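Local coordinates for predicted ATPase involved in replication control, Cdc46/Mcm family (Methanopyrus kandleri AV19, PDB 3F8T), which is an MCM-family homolog that probably binds ATP and single-stranded DNA, as expected of a replicative helicase relative, at residues V124-R129 / A296-G301; L155-R160 / W289-G294; P184-D189 / L399-L404; D260-R265 / P394-L399; A461-R466 / P473-I478. The protein carries 2 engineered substitutions. All coordinates share one frame; numbering follows the deposited sequence.

In the fold
Interactions 1 and 2 join the OB-fold region to the P-loop domain. Their centres lie about 5 Å apart, and both reach one sheet, in which strands 118-130 and 289-293 are neighbours. Interactions 3 and 4 have centres about 9 Å apart and share helix 396-409 and Leu399. Arg265, in interaction 4, reaches back to interactions 1 and 2 through hydrogen bonds to Leu298 O and Gly158 O. Interaction 5 joins two helices of the AAA-lid range, with its centre about 20 Å from those of interactions 3 and 4. Along the chain, 2 is nested in 1 and 4 in 3, while 5 comes last. Thus 1 and 2 dock two domains; 3 and 4 gather on one helix.

Interaction 1. Residues V124-R129 / A296-G301; sequences VVREVR and AVLADG
Leu298 pushes its two methyl groups against Val124 and Arg126. Its side chain crosses that of Arg126 at about a right angle. CD2 of Leu298 lies 3.7 Å from CD of Arg126, and CD1 of Leu298 is almost as near the same carbon at 3.8 Å. The forked end of the leucine therefore straddles one methylene group. Arg126 starts out pointing away from the helix end. Bends at chi2 (-82°) and chi3 (-86°) bring its chain back over the leucine. Its guanidinium stands obliquely to Leu298 CD1, and the touch is made by the aliphatic part.

Val124 meets the same leucine methyl, CD2. Its CG1 approaches Leu298 CD2 at 3.8 Å, with the two side chains set at a slant. CD2 also comes to 3.9 Å from the backbone O of Val125. No hydrogen bond crosses between the segments, and the touching is done by carbon atoms and this one backbone O. Leu298 O is instead bonded to Arg265, whose side chain also touches Val124.

Arg126 and Glu127 form a classic beta bulge opposite Ile138. Here a bulged strand of the OB-fold region packs on the C-terminal end of a short helix in the P-loop domain.

Interaction 2. Residues L155-R160 / W289-G294; sequences LGPGLR and WALRAG
Leu291 sets its CG anti to the backbone N (chi1 -178°), and a turn at chi2 (64°) lays CD2 against the ring of Pro157. The proline CG meets Leu291 CD2 at 3.8 Å, and its CD lies 4.0 Å from that same methyl. The two side chains cross at about a right angle. The proline touches the leucine methyl through CG and CD.

Pro157 CG also approaches the backbone O of Leu291 at 3.5 Å. Its CB sits 3.8 Å from the CB of Ala293. Leu291 and Ala293 both point toward the loop, whereas Arg292 between them points away. Pro157 therefore rests across two residues on the same face of strand 289-293. Gly158 completes the contact, with its N 4.4 Å from Ala293 CB.

No hydrogen bond crosses between the two segments. The loop is shaped by a type II beta turn from Gly156 to Leu159, closed by a 3.2 Å bond from Leu159 N to Gly156 O. Gly158 occupies the third position of the turn with positive phi (96°). Its carbonyl O accepts a hydrogen bond from Arg265. Leu291 also packs on Leu283 of the paired strand 281-285. This hairpin falls between core strands 266-270 and 303-307 and pairs with strand 118-130. A proline-glycine turn of the OB-fold region thus lies on a hairpin consistent with the helix-2 insert of MCM ATPase domains.

Interaction 3. Residues P184-D189 / L399-L404; sequences PEVHPD and LRRYLL
The guanidinium of Arg401 carries Val186 CG1 over one face, 3.7 Å above the plane and offset toward the rim. The nearest atom of the group is NH2, also 3.7 Å from Val186 CG1. A bend at chi3 (70°) folds the arginine chain so that one face of its flat end lies over the valine. The polar end has its own partners: NE forms a salt bridge with Glu192, and NH2 donates to a water. That water also accepts from His187 N, so it links the loop backbone to the arginine.

The other valine methyl, CG2, sits between the Arg401 chain and Leu404. It meets Leu404 CD1 at 3.8 Å, with the side chains crossing at about a right angle. Leu404 CD2 reaches Pro184 as well, lying 3.5 Å from Pro184 O and 4.0 Å from Pro184 CD. A second water donates to Pro184 O (2.7 Å) and Leu404 O (2.8 Å). Water thus bridges the two backbones where no direct hydrogen bond crosses.

Within the loop, His187 NE2 donates to Glu185 OE1, on the anti side but tilted well out of the carboxylate plane.

The segment 184-189 runs from strand 176-180 toward helix 190-201, alongside helix 396-409. Pro188 packs on Leu193 and Phe196 of helix 190-201. Across the helix, Tyr402 turns away to pack on helices 190-201 and 204-212.

Interaction 4. Residues D260-R265 / P394-L399; sequences DHLAPR and PSYTLL
His261 sets its CB over one face of the Tyr396 ring, 3.9 Å from CD2 of Tyr396. The two rings themselves meet obliquely, with centroids 5.6 Å apart and planes at 39°. Both also meet the ring of His257, so three aromatic groups gather here.

The apolar contacts centre on Leu262. Its CD2 lies in the plane of the Tyr396 ring, at the edge, 3.6 Å from CD2 of Tyr396. The same leucine methyl touches Leu399 CB at 3.8 Å. Those two leucines lie side by side and point the same way. Leu262 also packs on Ile212 of helix 204-212.

The polar atoms take partners outside the two segments. Tyr396 OH is hydrogen-bonded to Ala211 O, which ties down the hydroxyl end of the ring. His261 O receives a weak hydrogen bond from Arg400 NE.

With no hydrogen bond between the segments, the joint between the two helix ends rests on aromatic and aliphatic surfaces.

Interaction 5. Residues A461-R466 / P473-I478; sequences AHARMR and PEDVDI
Arg466 and Asp475 form a salt bridge, with NE and NH2 both turned to the carboxylate. Arg466 NH2 donates to Asp475 OD2 at 2.8 Å, slightly bent at 158°. The carboxylate oxygen uses its syn lone pair. Arg466 NE is bonded to OD1 of Asp475, whose position is less certain. The guanidinium and carboxylate are nearly coplanar, and OD2 lies at the guanidinium edge. A bend at chi3 (-63°) turns the arginine end toward the acid. Asp475 OD2 also accepts from Glu472 N, and Arg466 NH2 makes a weak bond to Asp470 O.

Further out the contacts are van der Waals. Ala463 CB borders Asp475 OD2 at 3.7 Å. Ile478 CD1 sits over one face of the His462 ring in a CH-pi contact, 3.5 Å from the ring centroid. Leu205 of helix 204-212 touches both His462 and Ile478.

The axes of 461-465 and 473-478 approach to 9.3 Å, their N-to-C directions 124° apart. These are two consecutive, briefly connected helices of the helical AAA-lid, braced by a salt bridge whose acid is buried.

Interaction 1. Residues V124-R129 / A296-G301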
# COMPACT_ATOMS: atom_id res chain seq x y z
N VAL A 124 -8.92 -1.75 1.19
CA VAL A 124 -8.40 -1.86 -0.19
C VAL A 124 -9.48 -2.43 -1.09
O VAL A 124 -10.13 -3.42 -0.74
CB VAL A 124 -7.11 -2.75 -0.26
CG1 VAL A 124 -6.63 -2.95 -1.72
CG2 VAL A 124 -5.98 -2.11 0.56
N VAL A 125 -9.69 -1.78 -2.24
CA VAL A 125 -10.69 -2.21 -3.20
C VAL A 125 -10.19 -3.47 -3.90
O VAL A 125 -9.14 -3.48 -4.55
CB VAL A 125 -11.03 -1.09 -4.25
CG1 VAL A 125 -12.11 -1.56 -5.20
CG2 VAL A 125 -11.45 0.21 -3.55
N ARG A 126 -10.96 -4.55 -3.75
CA ARG A 126 -10.61 -5.83 -4.37
C ARG A 126 -11.14 -5.93 -5.79
O ARG A 126 -10.53 -6.58 -6.64
CB ARG A 126 -11.20 -6.97 -3.55
CG ARG A 126 -10.61 -7.09 -2.16
CD ARG A 126 -9.30 -7.86 -2.19
NE ARG A 126 -9.55 -9.29 -2.12
CZ ARG A 126 -9.25 -10.05 -1.07
NH1 ARG A 126 -8.65 -9.55 0.00
NH2 ARG A 126 -9.54 -11.34 -1.12
N GLU A 127 -12.29 -5.30 -6.03
CA GLU A 127 -13.02 -5.52 -7.26
C GLU A 127 -14.02 -4.39 -7.51
O GLU A 127 -14.53 -3.77 -6.57
CB GLU A 127 -13.74 -6.87 -7.19
CG GLU A 127 -14.49 -7.26 -8.46
CD GLU A 127 -15.26 -8.55 -8.32
OE1 GLU A 127 -14.75 -9.49 -7.64
OE2 GLU A 127 -16.37 -8.63 -8.90
N VAL A 128 -14.27 -4.10 -8.78
CA VAL A 128 -15.32 -3.17 -9.16
C VAL A 128 -16.12 -3.79 -10.29
O VAL A 128 -15.60 -4.63 -11.03
CB VAL A 128 -14.79 -1.78 -9.56
CG1 VAL A 128 -14.00 -1.13 -8.43
CG2 VAL A 128 -13.96 -1.81 -10.88
N ARG A 129 -17.38 -3.39 -10.42
CA ARG A 129 -18.20 -3.88 -11.52
C ARG A 129 -19.27 -2.88 -11.96
O ARG A 129 -19.68 -1.99 -11.19
CB ARG A 129 -18.77 -5.27 -11.21
CG ARG A 129 -19.95 -5.33 -10.29
CD ARG A 129 -20.48 -6.76 -10.18
NE ARG A 129 -21.81 -6.80 -9.55
CZ ARG A 129 -22.03 -6.79 -8.24
NH1 ARG A 129 -21.01 -6.74 -7.39
NH2 ARG A 129 -23.27 -6.82 -7.78
N ALA A 296 -0.35 -8.28 -7.38
CA ALA A 296 0.56 -7.13 -7.51
C ALA A 296 -0.17 -5.81 -7.25
O ALA A 296 0.37 -4.88 -6.63
CB ALA A 296 1.21 -7.12 -8.87
N VAL A 297 -1.42 -5.75 -7.72
CA VAL A 297 -2.32 -4.61 -7.48
C VAL A 297 -2.71 -4.52 -6.00
O VAL A 297 -2.69 -3.43 -5.41
CB VAL A 297 -3.58 -4.72 -8.41
CG1 VAL A 297 -4.57 -3.59 -8.15
CG2 VAL A 297 -3.12 -4.66 -9.87
N LEU A 298 -3.03 -5.64 -5.37
CA LEU A 298 -3.36 -5.61 -3.94
C LEU A 298 -2.15 -5.27 -3.06
O LEU A 298 -2.31 -4.84 -1.91
CB LEU A 298 -4.02 -6.92 -3.49
CG LEU A 298 -5.39 -7.23 -4.11
CD1 LEU A 298 -5.84 -8.63 -3.68
CD2 LEU A 298 -6.41 -6.18 -3.68
N ALA A 299 -0.95 -5.44 -3.60
CA ALA A 299 0.30 -5.14 -2.87
C ALA A 299 0.79 -3.71 -3.15
O ALA A 299 1.86 -3.31 -2.68
CB ALA A 299 1.41 -6.15 -3.27
N ASP A 300 0.02 -2.94 -3.92
CA ASP A 300 0.37 -1.54 -4.19
C ASP A 300 0.78 -0.81 -2.91
O ASP A 300 0.04 -0.78 -1.92
CB ASP A 300 -0.81 -0.82 -4.88
CG ASP A 300 -0.51 0.64 -5.23
OD1 ASP A 300 0.45 0.89 -5.97
OD2 ASP A 300 -1.26 1.54 -4.80
N GLY A 301 1.97 -0.22 -2.94
CA GLY A 301 2.50 0.53 -1.81
C GLY A 301 3.18 -0.32 -0.74
O GLY A 301 3.57 0.19 0.31

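Interaction 2. Residues L155-R160 / W289-G294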
# COMPACT_ATOMS: atom_id res chain seq x y z
N LEU A 155 -13.90 4.86 -7.85
CA LEU A 155 -12.72 4.28 -7.22
C LEU A 155 -12.29 3.13 -8.13
O LEU A 155 -12.94 2.88 -9.17
CB LEU A 155 -13.01 3.83 -5.77
CG LEU A 155 -14.31 3.14 -5.39
CD1 LEU A 155 -14.49 1.79 -6.10
CD2 LEU A 155 -14.42 2.96 -3.89
N GLY A 156 -11.20 2.45 -7.79
CA GLY A 156 -10.72 1.35 -8.63
C GLY A 156 -9.98 0.29 -7.84
O GLY A 156 -9.57 0.54 -6.72
N PRO A 157 -9.79 -0.90 -8.43
CA PRO A 157 -9.16 -2.02 -7.71
C PRO A 157 -7.75 -1.64 -7.24
O PRO A 157 -6.98 -1.05 -8.00
CB PRO A 157 -9.08 -3.12 -8.78
CG PRO A 157 -10.19 -2.75 -9.79
CD PRO A 157 -10.12 -1.25 -9.83
N GLY A 158 -7.43 -1.95 -5.98
CA GLY A 158 -6.10 -1.68 -5.43
C GLY A 158 -6.02 -0.38 -4.66
O GLY A 158 -5.11 -0.18 -3.85
N LEU A 159 -6.98 0.51 -4.91
CA LEU A 159 -7.05 1.79 -4.21
C LEU A 159 -7.38 1.56 -2.74
O LEU A 159 -8.18 0.70 -2.42
CB LEU A 159 -8.13 2.69 -4.83
CG LEU A 159 -8.03 4.20 -4.64
CD1 LEU A 159 -6.75 4.74 -5.29
CD2 LEU A 159 -9.28 4.87 -5.26
N ARG A 160 -6.73 2.31 -1.85
CA ARG A 160 -7.14 2.37 -0.46
C ARG A 160 -8.10 3.54 -0.25
O ARG A 160 -7.79 4.68 -0.60
CB ARG A 160 -5.95 2.48 0.47
CG ARG A 160 -6.29 2.28 1.91
CD ARG A 160 -5.04 1.94 2.73
NE ARG A 160 -5.34 2.03 4.15
CZ ARG A 160 -5.23 3.14 4.86
NH1 ARG A 160 -5.54 3.13 6.16
NH2 ARG A 160 -4.80 4.27 4.29
N TRP A 289 -19.37 -5.71 -16.94
CA TRP A 289 -17.95 -5.97 -16.76
C TRP A 289 -17.59 -5.98 -15.27
O TRP A 289 -18.19 -5.26 -14.48
CB TRP A 289 -17.10 -4.92 -17.50
CG TRP A 289 -17.45 -3.51 -17.12
CD1 TRP A 289 -18.32 -2.68 -17.78
CD2 TRP A 289 -16.97 -2.77 -16.00
NE1 TRP A 289 -18.39 -1.47 -17.14
CE2 TRP A 289 -17.58 -1.49 -16.04
CE3 TRP A 289 -16.07 -3.06 -14.95
CZ2 TRP A 289 -17.32 -0.51 -15.07
CZ3 TRP A 289 -15.82 -2.08 -14.00
CH2 TRP A 289 -16.44 -0.82 -14.06
N ALA A 290 -16.63 -6.82 -14.89
CA ALA A 290 -16.08 -6.80 -13.53
C ALA A 290 -14.57 -6.82 -13.62
O ALA A 290 -14.01 -7.56 -14.43
CB ALA A 290 -16.58 -7.98 -12.75
N LEU A 291 -13.91 -5.99 -12.81
CA LEU A 291 -12.46 -5.93 -12.79
C LEU A 291 -11.97 -6.25 -11.37
O LEU A 291 -12.30 -5.53 -10.43
CB LEU A 291 -11.99 -4.54 -13.22
CG LEU A 291 -10.48 -4.30 -13.30
CD1 LEU A 291 -9.84 -5.17 -14.37
CD2 LEU A 291 -10.18 -2.82 -13.55
N ARG A 292 -11.21 -7.34 -11.24
CA ARG A 292 -10.76 -7.85 -9.94
C ARG A 292 -9.23 -7.78 -9.83
O ARG A 292 -8.50 -8.26 -10.72
CB ARG A 292 -11.25 -9.29 -9.71
CG ARG A 292 -10.56 -9.97 -8.52
CD ARG A 292 -11.31 -11.13 -7.92
NE ARG A 292 -10.82 -11.34 -6.55
CZ ARG A 292 -11.37 -10.80 -5.45
NH1 ARG A 292 -12.47 -10.04 -5.53
NH2 ARG A 292 -10.82 -11.05 -4.26
N ALA A 293 -8.75 -7.18 -8.74
CA ALA A 293 -7.33 -7.00 -8.51
C ALA A 293 -6.68 -8.34 -8.22
O ALA A 293 -7.18 -9.11 -7.40
CB ALA A 293 -7.11 -6.08 -7.34
N GLY A 294 -5.55 -8.58 -8.88
CA GLY A 294 -4.64 -9.67 -8.53
C GLY A 294 -3.59 -9.19 -7.53
O GLY A 294 -3.61 -8.04 -7.09

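Interaction 3. Residues P184-D189 / L399-L404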
# COMPACT_ATOMS: atom_id res chain seq x y z
N PRO A 184 -1.43 2.62 5.77
CA PRO A 184 -2.04 3.27 6.92
C PRO A 184 -1.18 4.39 7.50
O PRO A 184 0.05 4.27 7.53
CB PRO A 184 -2.19 2.13 7.95
CG PRO A 184 -2.18 0.89 7.14
CD PRO A 184 -1.26 1.17 5.98
N GLU A 185 -1.83 5.45 7.96
CA GLU A 185 -1.19 6.56 8.65
C GLU A 185 -1.01 6.25 10.15
O GLU A 185 -1.90 5.72 10.80
CB GLU A 185 -2.04 7.83 8.53
CG GLU A 185 -2.27 8.34 7.12
CD GLU A 185 -3.18 9.55 7.09
OE1 GLU A 185 -2.92 10.52 7.86
OE2 GLU A 185 -4.15 9.55 6.30
N VAL A 186 0.16 6.61 10.67
CA VAL A 186 0.46 6.52 12.08
C VAL A 186 0.69 7.95 12.57
O VAL A 186 1.47 8.70 11.99
CB VAL A 186 1.73 5.64 12.32
CG1 VAL A 186 2.41 5.98 13.63
CG2 VAL A 186 1.37 4.16 12.29
N HIS A 187 -0.02 8.32 13.63
CA HIS A 187 0.16 9.63 14.25
C HIS A 187 0.57 9.37 15.70
O HIS A 187 -0.29 9.19 16.58
CB HIS A 187 -1.11 10.48 14.14
CG HIS A 187 -1.53 10.75 12.72
ND1 HIS A 187 -0.83 11.58 11.88
CD2 HIS A 187 -2.59 10.29 12.00
CE1 HIS A 187 -1.42 11.61 10.70
NE2 HIS A 187 -2.49 10.84 10.75
N PRO A 188 1.90 9.31 15.94
CA PRO A 188 2.43 8.96 17.25
C PRO A 188 2.18 10.07 18.27
O PRO A 188 2.18 11.26 17.90
CB PRO A 188 3.93 8.82 17.00
CG PRO A 188 4.20 9.69 15.82
CD PRO A 188 2.96 9.61 14.97
N ASP A 189 1.95 9.68 19.52
CA ASP A 189 1.90 10.63 20.62
C ASP A 189 3.32 10.97 21.08
O ASP A 189 4.28 10.40 20.55
CB ASP A 189 1.01 10.10 21.77
CG ASP A 189 1.58 8.89 22.50
OD1 ASP A 189 2.81 8.63 22.50
OD2 ASP A 189 0.76 8.18 23.13
N LEU A 399 8.39 -1.51 15.66
CA LEU A 399 9.11 -1.59 14.38
C LEU A 399 8.21 -1.27 13.19
O LEU A 399 8.59 -0.50 12.30
CB LEU A 399 9.74 -2.98 14.20
CG LEU A 399 10.86 -3.34 15.19
CD1 LEU A 399 11.49 -4.70 14.84
CD2 LEU A 399 11.91 -2.26 15.25
N ARG A 400 7.01 -1.85 13.17
CA ARG A 400 6.10 -1.65 12.03
C ARG A 400 5.56 -0.22 12.00
O ARG A 400 5.47 0.41 10.93
CB ARG A 400 4.94 -2.63 12.10
CG ARG A 400 4.14 -2.71 10.80
CD ARG A 400 2.84 -3.47 11.00
NE ARG A 400 2.99 -4.58 11.94
CZ ARG A 400 2.52 -4.61 13.19
NH1 ARG A 400 1.84 -3.58 13.69
NH2 ARG A 400 2.74 -5.68 13.93
N ARG A 401 5.17 0.29 13.17
CA ARG A 401 4.68 1.67 13.25
C ARG A 401 5.75 2.71 12.90
O ARG A 401 5.45 3.71 12.24
CB ARG A 401 4.06 1.96 14.63
CG ARG A 401 2.70 1.33 14.80
CD ARG A 401 2.23 1.46 16.23
NE ARG A 401 1.92 2.84 16.56
CZ ARG A 401 0.76 3.44 16.28
NH1 ARG A 401 -0.22 2.78 15.66
NH2 ARG A 401 0.59 4.70 16.64
N TYR A 402 6.99 2.47 13.31
CA TYR A 402 8.12 3.33 12.93
C TYR A 402 8.29 3.34 11.41
O TYR A 402 8.50 4.40 10.83
CB TYR A 402 9.41 2.79 13.55
CG TYR A 402 10.68 3.57 13.27
CD1 TYR A 402 11.04 4.65 14.06
CD2 TYR A 402 11.57 3.17 12.27
CE1 TYR A 402 12.21 5.35 13.84
CE2 TYR A 402 12.75 3.85 12.04
CZ TYR A 402 13.07 4.94 12.83
OH TYR A 402 14.25 5.62 12.64
N LEU A 403 8.20 2.17 10.79
CA LEU A 403 8.33 2.07 9.33
C LEU A 403 7.25 2.88 8.64
O LEU A 403 7.52 3.70 7.76
CB LEU A 403 8.25 0.62 8.87
CG LEU A 403 8.20 0.32 7.37
CD1 LEU A 403 9.44 0.84 6.62
CD2 LEU A 403 8.06 -1.19 7.18
N LEU A 404 6.01 2.66 9.06
CA LEU A 404 4.86 3.38 8.51
C LEU A 404 5.06 4.89 8.60
O LEU A 404 4.75 5.65 7.65
CB LEU A 404 3.59 2.98 9.26
CG LEU A 404 2.95 1.63 8.90
CD1 LEU A 404 1.81 1.33 9.86
CD2 LEU A 404 2.43 1.64 7.46
O HOH W 1 2.02 6.08 7.39
O HOH W 2 -1.68 6.09 15.33

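Interaction 4. Residues D260-R265 / P394-L399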
# COMPACT_ATOMS: atom_id res chain seq x y z
N ASP A 260 4.05 -10.82 7.48
CA ASP A 260 3.14 -10.96 8.62
C ASP A 260 3.40 -9.93 9.67
O ASP A 260 2.46 -9.49 10.31
CB ASP A 260 3.26 -12.34 9.26
CG ASP A 260 2.69 -13.43 8.37
OD1 ASP A 260 2.08 -13.13 7.31
OD2 ASP A 260 2.90 -14.60 8.72
N HIS A 261 4.66 -9.56 9.86
CA HIS A 261 5.07 -8.83 11.05
C HIS A 261 5.65 -7.46 10.82
O HIS A 261 5.74 -6.67 11.76
CB HIS A 261 6.10 -9.66 11.83
CG HIS A 261 5.60 -11.01 12.21
ND1 HIS A 261 4.48 -11.19 12.98
CD2 HIS A 261 6.06 -12.25 11.91
CE1 HIS A 261 4.26 -12.48 13.14
NE2 HIS A 261 5.20 -13.15 12.51
N LEU A 262 6.06 -7.17 9.59
CA LEU A 262 6.80 -5.94 9.35
C LEU A 262 6.26 -5.09 8.21
O LEU A 262 6.26 -3.86 8.32
CB LEU A 262 8.28 -6.23 9.11
CG LEU A 262 9.03 -6.61 10.39
CD1 LEU A 262 10.41 -7.11 10.03
CD2 LEU A 262 9.10 -5.42 11.35
N ALA A 263 5.81 -5.73 7.14
CA ALA A 263 5.40 -4.98 5.93
C ALA A 263 4.23 -4.01 6.21
O ALA A 263 3.30 -4.36 6.94
CB ALA A 263 5.05 -5.95 4.80
N PRO A 264 4.28 -2.79 5.63
CA PRO A 264 3.21 -1.79 5.78
C PRO A 264 1.91 -2.22 5.10
O PRO A 264 0.80 -1.77 5.48
CB PRO A 264 3.78 -0.55 5.07
CG PRO A 264 4.79 -1.07 4.11
CD PRO A 264 5.40 -2.28 4.81
N ARG A 265 2.06 -3.12 4.13
CA ARG A 265 1.00 -3.64 3.29
C ARG A 265 1.64 -4.72 2.42
O ARG A 265 2.84 -4.65 2.11
CB ARG A 265 0.45 -2.52 2.39
CG ARG A 265 -0.56 -2.99 1.36
CD ARG A 265 -1.37 -1.82 0.82
NE ARG A 265 -2.04 -2.19 -0.42
CZ ARG A 265 -2.78 -1.37 -1.16
NH1 ARG A 265 -2.97 -0.11 -0.80
NH2 ARG A 265 -3.32 -1.83 -2.30
N PRO A 394 13.25 -4.86 19.47
CA PRO A 394 12.05 -4.39 20.16
C PRO A 394 10.78 -5.02 19.61
O PRO A 394 10.83 -5.93 18.78
CB PRO A 394 12.05 -2.87 19.88
CG PRO A 394 13.16 -2.61 18.91
CD PRO A 394 13.67 -3.92 18.42
N SER A 395 9.66 -4.54 20.13
CA SER A 395 8.33 -4.91 19.69
C SER A 395 8.17 -4.80 18.17
O SER A 395 8.59 -3.80 17.58
CB SER A 395 7.33 -3.98 20.35
OG SER A 395 6.03 -4.23 19.87
N TYR A 396 7.53 -5.79 17.56
CA TYR A 396 7.17 -5.69 16.14
C TYR A 396 6.16 -4.57 15.90
O TYR A 396 6.12 -3.96 14.82
CB TYR A 396 6.70 -7.04 15.59
CG TYR A 396 7.85 -7.94 15.26
CD1 TYR A 396 8.22 -8.98 16.10
CD2 TYR A 396 8.63 -7.70 14.14
CE1 TYR A 396 9.31 -9.80 15.80
CE2 TYR A 396 9.71 -8.49 13.84
CZ TYR A 396 10.05 -9.53 14.67
OH TYR A 396 11.14 -10.30 14.34
N THR A 397 5.33 -4.30 16.91
CA THR A 397 4.41 -3.16 16.87
C THR A 397 5.18 -1.85 16.67
O THR A 397 4.85 -1.07 15.78
CB THR A 397 3.53 -3.09 18.13
OG1 THR A 397 2.67 -4.24 18.16
CG2 THR A 397 2.68 -1.83 18.13
N LEU A 398 6.21 -1.64 17.49
CA LEU A 398 7.04 -0.46 17.38
C LEU A 398 7.73 -0.42 16.02
O LEU A 398 7.63 0.58 15.32
CB LEU A 398 8.07 -0.37 18.52
CG LEU A 398 9.06 0.81 18.41
CD1 LEU A 398 8.41 2.16 18.67
CD2 LEU A 398 10.33 0.64 19.27
N LEU A 399 8.39 -1.51 15.66
CA LEU A 399 9.11 -1.59 14.38
C LEU A 399 8.21 -1.27 13.19
O LEU A 399 8.59 -0.50 12.30
CB LEU A 399 9.74 -2.98 14.20
CG LEU A 399 10.86 -3.34 15.19
CD1 LEU A 399 11.49 -4.70 14.84
CD2 LEU A 399 11.91 -2.26 15.25

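Interaction 5. Residues A461-R466 / P473-I478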
# COMPACT_ATOMS: atom_id res chain seq x y z
N ALA A 461 16.71 4.62 1.06
CA ALA A 461 16.04 3.78 2.07
C ALA A 461 16.68 3.91 3.44
O ALA A 461 15.97 4.04 4.46
CB ALA A 461 15.99 2.32 1.62
N HIS A 462 18.02 3.92 3.49
CA HIS A 462 18.69 4.07 4.77
C HIS A 462 18.45 5.47 5.36
O HIS A 462 18.31 5.62 6.58
CB HIS A 462 20.18 3.74 4.69
CG HIS A 462 20.85 3.77 6.03
ND1 HIS A 462 20.60 2.82 7.00
CD2 HIS A 462 21.70 4.66 6.58
CE1 HIS A 462 21.30 3.11 8.09
NE2 HIS A 462 21.97 4.22 7.86
N ALA A 463 18.39 6.50 4.51
CA ALA A 463 18.08 7.85 5.01
C ALA A 463 16.66 7.89 5.60
O ALA A 463 16.44 8.49 6.66
CB ALA A 463 18.26 8.90 3.90
N ARG A 464 15.70 7.22 4.96
CA ARG A 464 14.35 7.10 5.56
C ARG A 464 14.40 6.43 6.93
O ARG A 464 13.68 6.83 7.87
CB ARG A 464 13.38 6.35 4.62
CG ARG A 464 13.12 7.11 3.33
CD ARG A 464 11.94 6.57 2.51
NE ARG A 464 12.46 5.57 1.61
CZ ARG A 464 12.77 5.75 0.34
NH1 ARG A 464 12.57 6.91 -0.27
NH2 ARG A 464 13.27 4.74 -0.32
N MET A 465 15.26 5.42 7.05
CA MET A 465 15.43 4.66 8.30
C MET A 465 15.99 5.52 9.43
O MET A 465 15.82 5.18 10.62
CB MET A 465 16.37 3.49 8.03
CG MET A 465 16.23 2.32 8.94
SD MET A 465 17.35 1.04 8.32
CE MET A 465 16.25 -0.04 7.44
N ARG A 466 16.67 6.61 9.07
CA ARG A 466 17.21 7.57 10.03
C ARG A 466 16.26 8.74 10.20
O ARG A 466 16.62 9.75 10.83
CB ARG A 466 18.55 8.13 9.53
CG ARG A 466 19.72 7.17 9.47
CD ARG A 466 21.03 7.92 9.18
NE ARG A 466 21.03 8.58 7.87
CZ ARG A 466 20.84 9.89 7.68
NH1 ARG A 466 20.66 10.70 8.72
NH2 ARG A 466 20.84 10.38 6.45
N PRO A 473 26.83 10.72 2.80
CA PRO A 473 27.85 9.73 2.41
C PRO A 473 27.79 8.40 3.17
O PRO A 473 28.03 7.31 2.60
CB PRO A 473 29.18 10.46 2.69
CG PRO A 473 28.84 11.90 2.42
CD PRO A 473 27.45 12.04 3.05
N GLU A 474 27.45 8.48 4.45
CA GLU A 474 27.29 7.30 5.29
C GLU A 474 26.20 6.34 4.77
O GLU A 474 26.36 5.11 4.86
CB GLU A 474 26.98 7.74 6.72
CG GLU A 474 28.20 8.34 7.47
CD GLU A 474 28.74 9.65 6.87
OE1 GLU A 474 27.94 10.48 6.35
OE2 GLU A 474 29.99 9.83 6.92
N ASP A 475 25.11 6.90 4.22
CA ASP A 475 24.03 6.10 3.61
C ASP A 475 24.50 5.44 2.32
O ASP A 475 24.10 4.32 2.00
CB ASP A 475 22.78 6.95 3.30
CG ASP A 475 22.24 7.70 4.52
OD1 ASP A 475 22.16 7.11 5.62
OD2 ASP A 475 21.88 8.89 4.38
N VAL A 476 25.32 6.17 1.56
CA VAL A 476 25.87 5.66 0.31
C VAL A 476 26.80 4.49 0.59
O VAL A 476 26.75 3.48 -0.10
CB VAL A 476 26.59 6.76 -0.51
CG1 VAL A 476 27.29 6.13 -1.73
CG2 VAL A 476 25.57 7.81 -0.99
N ASP A 477 27.61 4.62 1.64
CA ASP A 477 28.57 3.61 2.03
C ASP A 477 27.90 2.29 2.40
O ASP A 477 28.36 1.21 2.03
CB ASP A 477 29.43 4.11 3.20
CG ASP A 477 30.49 5.12 2.75
OD1 ASP A 477 30.63 5.35 1.53
OD2 ASP A 477 31.18 5.66 3.63
N ILE A 478 26.81 2.39 3.16
CA ILE A 478 26.06 1.21 3.57
C ILE A 478 25.43 0.51 2.36
O ILE A 478 25.53 -0.71 2.21
CB ILE A 478 24.97 1.59 4.58
CG1 ILE A 478 25.59 1.89 5.94
CG2 ILE A 478 23.89 0.48 4.69
CD1 ILE A 478 24.61 2.62 6.88